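Local coordinates for cephalosporin acylase (Bacillus halodurans, PDB 2NLZ), which is of uncertain function but probably cleaves amide bonds, as an N-terminal nucleophile hydrolase of the gamma-glutamyltranspeptidase family, at residues D71-V76 and T417-I422. The protein carries 1 engineered substitution. Sequence-based numbering, arbitrary orientation.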
loop_
_atom_site.group_PDB
_atom_site.type_symbol
_atom_site.label_atom_id
_atom_site.label_comp_id
_atom_site.label_asym_id
_atom_site.label_seq_id
_atom_site.Cartn_x
_atom_site.Cartn_y
_atom_site.Cartn_z
ATOM N N ASP D 71 26.108 -29.947 10.659
ATOM C CA ASP D 71 26.273 -30.716 9.422
ATOM C C ASP D 71 25.837 -29.898 8.208
ATOM O O ASP D 71 25.279 -28.812 8.375
ATOM C CB ASP D 71 25.717 -32.163 9.459
ATOM C CG ASP D 71 24.391 -32.288 10.139
ATOM O OD1 ASP D 71 24.161 -33.367 10.716
ATOM O OD2 ASP D 71 23.586 -31.338 10.101
ATOM N N ALA D 72 26.132 -30.401 7.008
ATOM C CA ALA D 72 25.944 -29.642 5.769
ATOM C C ALA D 72 25.359 -30.473 4.630
ATOM O O ALA D 72 25.338 -31.694 4.697
ATOM C CB ALA D 72 27.267 -29.032 5.336
ATOM N N PHE D 73 24.886 -29.800 3.586
ATOM C CA PHE D 73 24.400 -30.459 2.367
ATOM C C PHE D 73 24.757 -29.609 1.151
ATOM O O PHE D 73 24.823 -28.370 1.243
ATOM C CB PHE D 73 22.882 -30.644 2.405
ATOM C CG PHE D 73 22.416 -31.819 3.226
ATOM C CD1 PHE D 73 22.160 -33.037 2.630
ATOM C CD2 PHE D 73 22.180 -31.688 4.595
ATOM C CE1 PHE D 73 21.698 -34.108 3.383
ATOM C CE2 PHE D 73 21.726 -32.758 5.363
ATOM C CZ PHE D 73 21.483 -33.968 4.753
ATOM N N ALA D 74 24.968 -30.260 0.006
ATOM C CA ALA D 74 25.301 -29.524 -1.222
ATOM C C ALA D 74 24.814 -30.179 -2.499
ATOM O O ALA D 74 24.845 -31.403 -2.634
ATOM C CB ALA D 74 26.798 -29.254 -1.315
ATOM N N LEU D 75 24.332 -29.342 -3.413
ATOM C CA LEU D 75 24.143 -29.732 -4.795
ATOM C C LEU D 75 25.125 -28.912 -5.607
ATOM O O LEU D 75 25.022 -27.685 -5.668
ATOM C CB LEU D 75 22.706 -29.504 -5.268
ATOM C CG LEU D 75 21.694 -30.624 -4.982
ATOM C CD1 LEU D 75 20.300 -30.274 -5.465
ATOM C CD2 LEU D 75 22.158 -31.918 -5.622
ATOM N N VAL D 76 26.103 -29.585 -6.203
ATOM C CA VAL D 76 27.137 -28.888 -6.965
ATOM C C VAL D 76 27.115 -29.299 -8.436
ATOM O O VAL D 76 27.121 -30.486 -8.766
ATOM C CB VAL D 76 28.553 -29.035 -6.303
ATOM C CG1 VAL D 76 28.738 -30.419 -5.733
ATOM C CG2 VAL D 76 29.653 -28.729 -7.287
ATOM N N THR D 417 19.115 -38.863 10.909
ATOM C CA THR D 417 17.687 -38.546 10.980
ATOM C C THR D 417 17.147 -37.756 9.792
ATOM O O THR D 417 17.915 -37.193 9.001
ATOM C CB THR D 417 17.354 -37.740 12.250
ATOM O OG1 THR D 417 15.964 -37.405 12.245
ATOM C CG2 THR D 417 18.191 -36.470 12.317
ATOM N N TYR D 418 15.816 -37.748 9.685
ATOM C CA TYR D 418 15.064 -36.779 8.907
ATOM C C TYR D 418 15.709 -35.418 9.111
ATOM O O TYR D 418 15.812 -34.932 10.244
ATOM C CB TYR D 418 13.614 -36.766 9.403
ATOM C CG TYR D 418 12.671 -35.810 8.703
ATOM C CD1 TYR D 418 12.550 -34.491 9.116
ATOM C CD2 TYR D 418 11.867 -36.240 7.651
ATOM C CE1 TYR D 418 11.683 -33.615 8.480
ATOM C CE2 TYR D 418 10.991 -35.376 7.010
ATOM C CZ TYR D 418 10.904 -34.063 7.430
ATOM O OH TYR D 418 10.036 -33.202 6.804
ATOM N N HIS D 419 16.149 -34.814 8.010
ATOM C CA HIS D 419 16.928 -33.576 8.050
ATOM C C HIS D 419 16.177 -32.453 7.350
ATOM O O HIS D 419 15.661 -32.649 6.258
ATOM C CB HIS D 419 18.285 -33.794 7.378
ATOM C CG HIS D 419 19.427 -33.174 8.116
ATOM N ND1 HIS D 419 19.712 -31.827 8.049
ATOM C CD2 HIS D 419 20.357 -33.714 8.934
ATOM C CE1 HIS D 419 20.771 -31.566 8.793
ATOM N NE2 HIS D 419 21.182 -32.694 9.344
ATOM N N THR D 420 16.128 -31.281 7.979
ATOM C CA THR D 420 15.334 -30.154 7.463
ATOM C C THR D 420 16.046 -29.297 6.420
ATOM O O THR D 420 15.409 -28.705 5.548
ATOM C CB THR D 420 14.867 -29.226 8.595
ATOM O OG1 THR D 420 16.004 -28.782 9.357
ATOM C CG2 THR D 420 13.865 -29.950 9.487
ATOM N N ILE D 421 17.363 -29.214 6.562
ATOM C CA ILE D 421 18.251 -28.553 5.636
ATOM C C ILE D 421 18.143 -29.137 4.229
ATOM O O ILE D 421 18.414 -30.324 4.012
ATOM C CB ILE D 421 19.667 -28.777 6.111
ATOM C CG1 ILE D 421 20.039 -27.809 7.208
ATOM C CG2 ILE D 421 20.676 -28.602 5.005
ATOM C CD1 ILE D 421 21.479 -28.056 7.581
ATOM N N ILE D 422 17.752 -28.309 3.269
ATOM C CA ILE D 422 17.617 -28.763 1.885
ATOM C C ILE D 422 18.108 -27.749 0.836
ATOM O O ILE D 422 17.526 -26.679 0.659
ATOM C CB ILE D 422 16.156 -29.256 1.556
ATOM C CG1 ILE D 422 15.109 -28.139 1.724
ATOM C CG2 ILE D 422 15.782 -30.488 2.406
ATOM C CD1 ILE D 422 13.749 -28.465 1.107
#
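H419, from the loop leading into strand 424-428, presents its imidazole to two side chains of strand 71-78 at once, D71 at its edge and F73 over one face. Histidine suits the place because it offers an N-H at its rim and a flat face beside it. D71 and H419 meet tip to tip. With chi1 at 42°, CG of D71 lies over its own backbone, flanked by N and C, and the carboxylate still reaches the loop. H419 NE2 donates to D71 OD2 at 2.9 Å, a weak bond: OD2 lies near the ring plane but is shifted from the N-H line toward CE1, which bends the angle at the hydrogen to 124°. Aspartate suits this buried spot because its other oxygen, OD1, takes further weak bonds from Q395 NE2 and G89 N; its charge would probably favour a protonated imidazole, though nearby R397 would oppose this.

Two residues along the strand, F73 turns its apolar ring edge to the histidine face, an edge-to-face pair with centroids 5.0 Å apart and planes at 62°. The leading atom is F73 CE2, 3.5 Å from H419 ND1. An alanine in place of H419 would remove both the donor to D71 and the face against F73, and would probably loosen the loop's hold on the strand. I421 completes the packing: its branch methyl CG2, anti to the backbone N, lies 3.5 Å from F73 CD2, while I421 CD1 approaches D71 O at 4.0 Å, so the isoleucine's two branches divide between phenyl ring and strand backbone.

Strand 71-78 pairs antiparallel with 81-87 and 370-376, and the loop packs against its D71 and F73 side chains within the buried core of the layered alpha-beta-beta-alpha fold characteristic of N-terminal nucleophile hydrolases.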